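Local coordinates for protein streptomycin 3''-adenylyltransferase (PDB 6SXJ) that confers resistance to the antibiotic spectinomycin by transferring the adenylyl group of ATP to its 9-hydroxyl, releasing diphosphate, at residues E94-I107 / P122-L134. Residues are numbered along the deposited sequence; the frame is centred on the assembly and turned at random.
Sequences EMVPWNHPPKQEFI and PQKELNSDLTIML
Gln104 and Glu125 form a hydrogen-bonded antiparallel pair, Gln104 N to Glu125 O 2.8 Å and Glu125 N to Gln104 O 3.1 Å, and Asn127 N extends the ladder to Pro102 O. Strand 125-126 is thereby added at the edge of the nucleotidyltransferase sheet. Beyond the pair, the classic bulge of Glu105 and Phe106 opposite Ile89 interrupts strand 103-108.

Among the amides, Asn127 ND2 gives a nearly straight bond (170°) to Gln104 OE1 at 2.7 Å. Gln104 is fully extended (chi2 180°), which carries its amide oxygen to Asn127, in the turn that leads into the helix. Asn127 suits this place because its other end, OD1, weakly caps Asp129 N.

The ionic group lies round Lys124, whose folded chain brings Lys124 NZ within 2.6 Å of Glu94 OE2, on the syn lone pair of that oxygen. Glu105 OE1 is a second, less certain partner, while Glu105 OE2 accepts from Leu57 N.

At the helix, Thr131 OG1 lies in the plane of the His100 ring, at its edge, and shares a hydrogen bond with His100 ND1 at 2.8 Å; it also lies near the Trp98 edge. Trp98 NE1 is hydrogen-bonded to Asp161 OD1, in helix 159-173. The Pro102 ring packs its CG 3.9 Å from Leu130 CD2. Farther along the helix the flexible end of Met95, CE, meets Leu134 CD1 tip to tip.

Backbone bonds thus fix the register of the edge strand, while the amide bond at Asn127 and the His100-Thr131 bond hold the following turn and helix against residues 98-104.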
loop_
_atom_site.group_PDB
_atom_site.type_symbol
_atom_site.label_atom_id
_atom_site.label_comp_id
_atom_site.label_asym_id
_atom_site.label_seq_id
_atom_site.Cartn_x
_atom_site.Cartn_y
_atom_site.Cartn_z
ATOM N N GLU A 94 -14.128 14.807 1.798
ATOM C CA GLU A 94 -12.835 15.369 1.434
ATOM C C GLU A 94 -12.363 14.918 0.062
ATOM O O GLU A 94 -11.376 15.462 -0.446
ATOM C CB GLU A 94 -11.788 14.998 2.481
ATOM C CG GLU A 94 -12.033 15.659 3.820
ATOM C CD GLU A 94 -10.855 15.549 4.736
ATOM O OE1 GLU A 94 -10.039 14.637 4.489
ATOM O OE2 GLU A 94 -10.750 16.366 5.682
ATOM N N MET A 95 -13.039 13.949 -0.550
ATOM C CA MET A 95 -12.647 13.491 -1.874
ATOM C C MET A 95 -13.374 14.207 -3.006
ATOM O O MET A 95 -13.013 14.019 -4.170
ATOM C CB MET A 95 -12.881 11.987 -2.010
ATOM C CG MET A 95 -12.532 11.142 -0.787
ATOM S SD MET A 95 -10.956 11.487 0.027
ATOM C CE MET A 95 -9.804 11.092 -1.278
ATOM N N VAL A 96 -14.313 15.101 -2.688
ATOM C CA VAL A 96 -15.093 15.816 -3.691
ATOM C C VAL A 96 -14.872 17.309 -3.469
ATOM O O VAL A 96 -14.959 17.780 -2.342
ATOM C CB VAL A 96 -16.595 15.493 -3.599
ATOM C CG1 VAL A 96 -16.853 14.012 -3.859
ATOM C CG2 VAL A 96 -17.160 15.915 -2.242
ATOM N N PRO A 97 -14.566 18.088 -4.528
ATOM C CA PRO A 97 -14.254 17.606 -5.883
ATOM C C PRO A 97 -12.916 16.871 -5.880
ATOM O O PRO A 97 -12.054 17.203 -5.061
ATOM C CB PRO A 97 -14.200 18.889 -6.721
ATOM C CG PRO A 97 -13.896 19.979 -5.742
ATOM C CD PRO A 97 -14.491 19.560 -4.422
ATOM N N TRP A 98 -12.740 15.884 -6.753
ATOM C CA TRP A 98 -11.501 15.120 -6.735
ATOM C C TRP A 98 -10.307 16.045 -6.941
ATOM O O TRP A 98 -10.330 16.938 -7.794
ATOM C CB TRP A 98 -11.504 14.039 -7.813
ATOM C CG TRP A 98 -10.167 13.367 -7.926
ATOM C CD1 TRP A 98 -9.271 13.490 -8.946
ATOM C CD2 TRP A 98 -9.564 12.492 -6.966
ATOM N NE1 TRP A 98 -8.152 12.738 -8.688
ATOM C CE2 TRP A 98 -8.305 12.119 -7.473
ATOM C CE3 TRP A 98 -9.964 11.989 -5.724
ATOM C CZ2 TRP A 98 -7.450 11.249 -6.792
ATOM C CZ3 TRP A 98 -9.111 11.131 -5.047
ATOM C CH2 TRP A 98 -7.869 10.773 -5.583
ATOM N N ASN A 99 -9.261 15.836 -6.146
ATOM C CA ASN A 99 -8.053 16.650 -6.248
ATOM C C ASN A 99 -6.847 15.788 -5.921
ATOM O O ASN A 99 -6.782 15.198 -4.837
ATOM C CB ASN A 99 -8.113 17.853 -5.303
ATOM C CG ASN A 99 -6.803 18.625 -5.260
ATOM O OD1 ASN A 99 -5.927 18.345 -4.439
ATOM N ND2 ASN A 99 -6.663 19.599 -6.152
ATOM N N HIS A 100 -5.899 15.721 -6.844
ATOM C CA HIS A 100 -4.644 15.032 -6.573
ATOM C C HIS A 100 -3.598 16.031 -6.086
ATOM O O HIS A 100 -3.403 17.074 -6.726
ATOM C CB HIS A 100 -4.138 14.326 -7.818
ATOM C CG HIS A 100 -2.801 13.683 -7.637
ATOM N ND1 HIS A 100 -2.631 12.491 -6.966
ATOM C CD2 HIS A 100 -1.565 14.072 -8.028
ATOM C CE1 HIS A 100 -1.351 12.172 -6.957
ATOM N NE2 HIS A 100 -0.682 13.114 -7.597
ATOM N N PRO A 101 -2.902 15.760 -4.968
ATOM C CA PRO A 101 -2.996 14.558 -4.123
ATOM C C PRO A 101 -4.161 14.615 -3.133
ATOM O O PRO A 101 -4.528 15.701 -2.699
ATOM C CB PRO A 101 -1.653 14.547 -3.392
ATOM C CG PRO A 101 -1.286 15.990 -3.268
ATOM C CD PRO A 101 -1.926 16.728 -4.438
ATOM N N PRO A 102 -4.737 13.464 -2.786
ATOM C CA PRO A 102 -5.942 13.470 -1.952
ATOM C C PRO A 102 -5.625 13.571 -0.466
ATOM O O PRO A 102 -4.504 13.341 -0.012
ATOM C CB PRO A 102 -6.610 12.130 -2.286
ATOM C CG PRO A 102 -5.466 11.232 -2.666
ATOM C CD PRO A 102 -4.377 12.106 -3.242
ATOM N N LYS A 103 -6.659 13.926 0.292
ATOM C CA LYS A 103 -6.546 14.027 1.736
ATOM C C LYS A 103 -6.727 12.664 2.398
ATOM O O LYS A 103 -7.605 11.879 2.026
ATOM C CB LYS A 103 -7.577 15.019 2.276
ATOM C CG LYS A 103 -7.276 16.496 1.950
ATOM C CD LYS A 103 -8.538 17.350 2.117
ATOM C CE LYS A 103 -8.568 18.542 1.163
ATOM N NZ LYS A 103 -9.932 18.771 0.585
ATOM N N GLN A 104 -5.886 12.406 3.396
ATOM C CA GLN A 104 -5.827 11.151 4.126
ATOM C C GLN A 104 -5.964 11.468 5.608
ATOM O O GLN A 104 -5.163 12.231 6.155
ATOM C CB GLN A 104 -4.506 10.429 3.840
ATOM C CG GLN A 104 -4.229 9.224 4.735
ATOM C CD GLN A 104 -2.912 8.545 4.401
ATOM O OE1 GLN A 104 -2.761 7.949 3.332
ATOM N NE2 GLN A 104 -1.950 8.636 5.309
ATOM N N GLU A 105 -6.960 10.863 6.260
ATOM C CA GLU A 105 -7.291 11.196 7.641
ATOM C C GLU A 105 -6.465 10.434 8.664
ATOM O O GLU A 105 -6.267 10.928 9.780
ATOM C CB GLU A 105 -8.778 10.912 7.900
ATOM C CG GLU A 105 -9.182 10.983 9.371
ATOM C CD GLU A 105 -9.221 12.410 9.884
ATOM O OE1 GLU A 105 -9.058 13.330 9.071
ATOM O OE2 GLU A 105 -9.426 12.623 11.093
ATOM N N PHE A 106 -6.008 9.234 8.329
ATOM C CA PHE A 106 -5.359 8.373 9.303
ATOM C C PHE A 106 -4.750 7.202 8.559
ATOM O O PHE A 106 -5.285 6.752 7.540
ATOM C CB PHE A 106 -6.354 7.878 10.362
ATOM C CG PHE A 106 -5.788 6.850 11.299
ATOM C CD1 PHE A 106 -5.081 7.238 12.419
ATOM C CD2 PHE A 106 -5.973 5.488 11.063
ATOM C CE1 PHE A 106 -4.561 6.301 13.289
ATOM C CE2 PHE A 106 -5.450 4.542 11.928
ATOM C CZ PHE A 106 -4.745 4.952 13.046
ATOM N N ILE A 107 -3.630 6.715 9.076
ATOM C CA ILE A 107 -2.977 5.541 8.517
ATOM C C ILE A 107 -2.443 4.704 9.668
ATOM O O ILE A 107 -1.676 5.205 10.499
ATOM C CB ILE A 107 -1.840 5.916 7.551
ATOM C CG1 ILE A 107 -1.033 4.674 7.163
ATOM C CG2 ILE A 107 -0.936 6.974 8.182
ATOM C CD1 ILE A 107 -1.770 3.725 6.198
ATOM N N PRO A 122 -0.995 10.058 13.606
ATOM C CA PRO A 122 -1.269 10.500 12.232
ATOM C C PRO A 122 -2.233 11.678 12.199
ATOM O O PRO A 122 -3.308 11.649 12.803
ATOM C CB PRO A 122 -1.860 9.248 11.567
ATOM C CG PRO A 122 -1.221 8.108 12.315
ATOM C CD PRO A 122 -1.132 8.592 13.750
ATOM N N GLN A 123 -1.821 12.739 11.513
ATOM C CA GLN A 123 -2.635 13.924 11.301
ATOM C C GLN A 123 -3.075 13.958 9.846
ATOM O O GLN A 123 -2.491 13.291 8.987
ATOM C CB GLN A 123 -1.857 15.200 11.659
ATOM C CG GLN A 123 -1.635 15.363 13.155
ATOM C CD GLN A 123 -2.917 15.215 13.957
ATOM O OE1 GLN A 123 -3.975 15.695 13.548
ATOM N NE2 GLN A 123 -2.832 14.537 15.098
ATOM N N LYS A 124 -4.119 14.737 9.574
ATOM C CA LYS A 124 -4.569 14.906 8.200
ATOM C C LYS A 124 -3.385 15.292 7.328
ATOM O O LYS A 124 -2.644 16.225 7.645
ATOM C CB LYS A 124 -5.661 15.974 8.116
ATOM C CG LYS A 124 -6.098 16.297 6.688
ATOM C CD LYS A 124 -6.907 15.168 6.056
ATOM C CE LYS A 124 -8.208 14.878 6.797
ATOM N NZ LYS A 124 -8.806 16.098 7.434
ATOM N N GLU A 125 -3.199 14.567 6.230
ATOM C CA GLU A 125 -2.082 14.843 5.340
ATOM C C GLU A 125 -2.508 14.564 3.909
ATOM O O GLU A 125 -3.542 13.941 3.651
ATOM C CB GLU A 125 -0.848 14.009 5.706
ATOM C CG GLU A 125 -1.170 12.580 6.097
ATOM C CD GLU A 125 0.062 11.695 6.185
ATOM O OE1 GLU A 125 0.917 11.771 5.273
ATOM O OE2 GLU A 125 0.165 10.912 7.161
ATOM N N LEU A 126 -1.686 15.035 2.980
ATOM C CA LEU A 126 -1.873 14.790 1.560
ATOM C C LEU A 126 -0.950 13.648 1.169
ATOM O O LEU A 126 0.211 13.621 1.585
ATOM C CB LEU A 126 -1.570 16.043 0.743
ATOM C CG LEU A 126 -2.643 17.137 0.758
ATOM C CD1 LEU A 126 -3.767 16.803 -0.219
ATOM C CD2 LEU A 126 -3.212 17.368 2.145
ATOM N N ASN A 127 -1.473 12.691 0.407
ATOM C CA ASN A 127 -0.743 11.460 0.105
ATOM C C ASN A 127 -0.963 11.130 -1.365
ATOM O O ASN A 127 -1.985 10.540 -1.733
ATOM C CB ASN A 127 -1.197 10.315 1.006
ATOM C CG ASN A 127 -0.502 9.007 0.684
ATOM O OD1 ASN A 127 0.338 8.938 -0.216
ATOM N ND2 ASN A 127 -0.855 7.952 1.419
ATOM N N SER A 128 0.008 11.496 -2.201
ATOM C CA SER A 128 -0.105 11.203 -3.622
ATOM C C SER A 128 -0.265 9.711 -3.878
ATOM O O SER A 128 -0.918 9.315 -4.849
ATOM C CB SER A 128 1.120 11.739 -4.363
ATOM O OG SER A 128 1.434 10.914 -5.469
ATOM N N ASP A 129 0.313 8.868 -3.019
ATOM C CA ASP A 129 0.215 7.430 -3.230
ATOM C C ASP A 129 -1.210 6.933 -3.037
ATOM O O ASP A 129 -1.600 5.921 -3.630
ATOM C CB ASP A 129 1.160 6.695 -2.281
ATOM C CG ASP A 129 2.582 6.654 -2.793
ATOM O OD1 ASP A 129 2.767 6.607 -4.026
ATOM O OD2 ASP A 129 3.519 6.674 -1.966
ATOM N N LEU A 130 -1.999 7.621 -2.208
ATOM C CA LEU A 130 -3.382 7.220 -1.989
ATOM C C LEU A 130 -4.202 7.290 -3.269
ATOM O O LEU A 130 -5.223 6.602 -3.385
ATOM C CB LEU A 130 -4.004 8.098 -0.903
ATOM C CG LEU A 130 -5.475 7.855 -0.578
ATOM C CD1 LEU A 130 -5.712 6.460 -0.023
ATOM C CD2 LEU A 130 -5.942 8.913 0.407
ATOM N N THR A 131 -3.780 8.098 -4.239
ATOM C CA THR A 131 -4.492 8.119 -5.511
ATOM C C THR A 131 -4.394 6.775 -6.225
ATOM O O THR A 131 -5.326 6.375 -6.929
ATOM C CB THR A 131 -3.948 9.237 -6.406
ATOM O OG1 THR A 131 -4.359 10.503 -5.880
ATOM C CG2 THR A 131 -4.472 9.089 -7.831
ATOM N N ILE A 132 -3.267 6.084 -6.084
ATOM C CA ILE A 132 -3.122 4.766 -6.694
ATOM C C ILE A 132 -3.914 3.729 -5.912
ATOM O O ILE A 132 -4.446 2.775 -6.496
ATOM C CB ILE A 132 -1.632 4.397 -6.764
ATOM C CG1 ILE A 132 -0.830 5.551 -7.372
ATOM C CG2 ILE A 132 -1.425 3.141 -7.581
ATOM C CD1 ILE A 132 0.668 5.404 -7.200
ATOM N N MET A 133 -4.004 3.899 -4.593
ATOM C CA MET A 133 -4.774 2.981 -3.767
ATOM C C MET A 133 -6.258 3.098 -4.073
ATOM O O MET A 133 -6.926 2.095 -4.354
ATOM C CB MET A 133 -4.503 3.271 -2.291
ATOM C CG MET A 133 -3.030 3.373 -1.952
ATOM S SD MET A 133 -2.715 3.847 -0.248
ATOM C CE MET A 133 -4.008 2.956 0.625
ATOM N N LEU A 134 -6.790 4.320 -4.026
ATOM C CA LEU A 134 -8.200 4.523 -4.339
ATOM C C LEU A 134 -8.519 4.042 -5.746
ATOM O O LEU A 134 -9.600 3.495 -5.996
ATOM C CB LEU A 134 -8.566 5.997 -4.173
ATOM C CG LEU A 134 -8.359 6.599 -2.783
ATOM C CD1 LEU A 134 -8.723 8.078 -2.772
ATOM C CD2 LEU A 134 -9.174 5.838 -1.751
#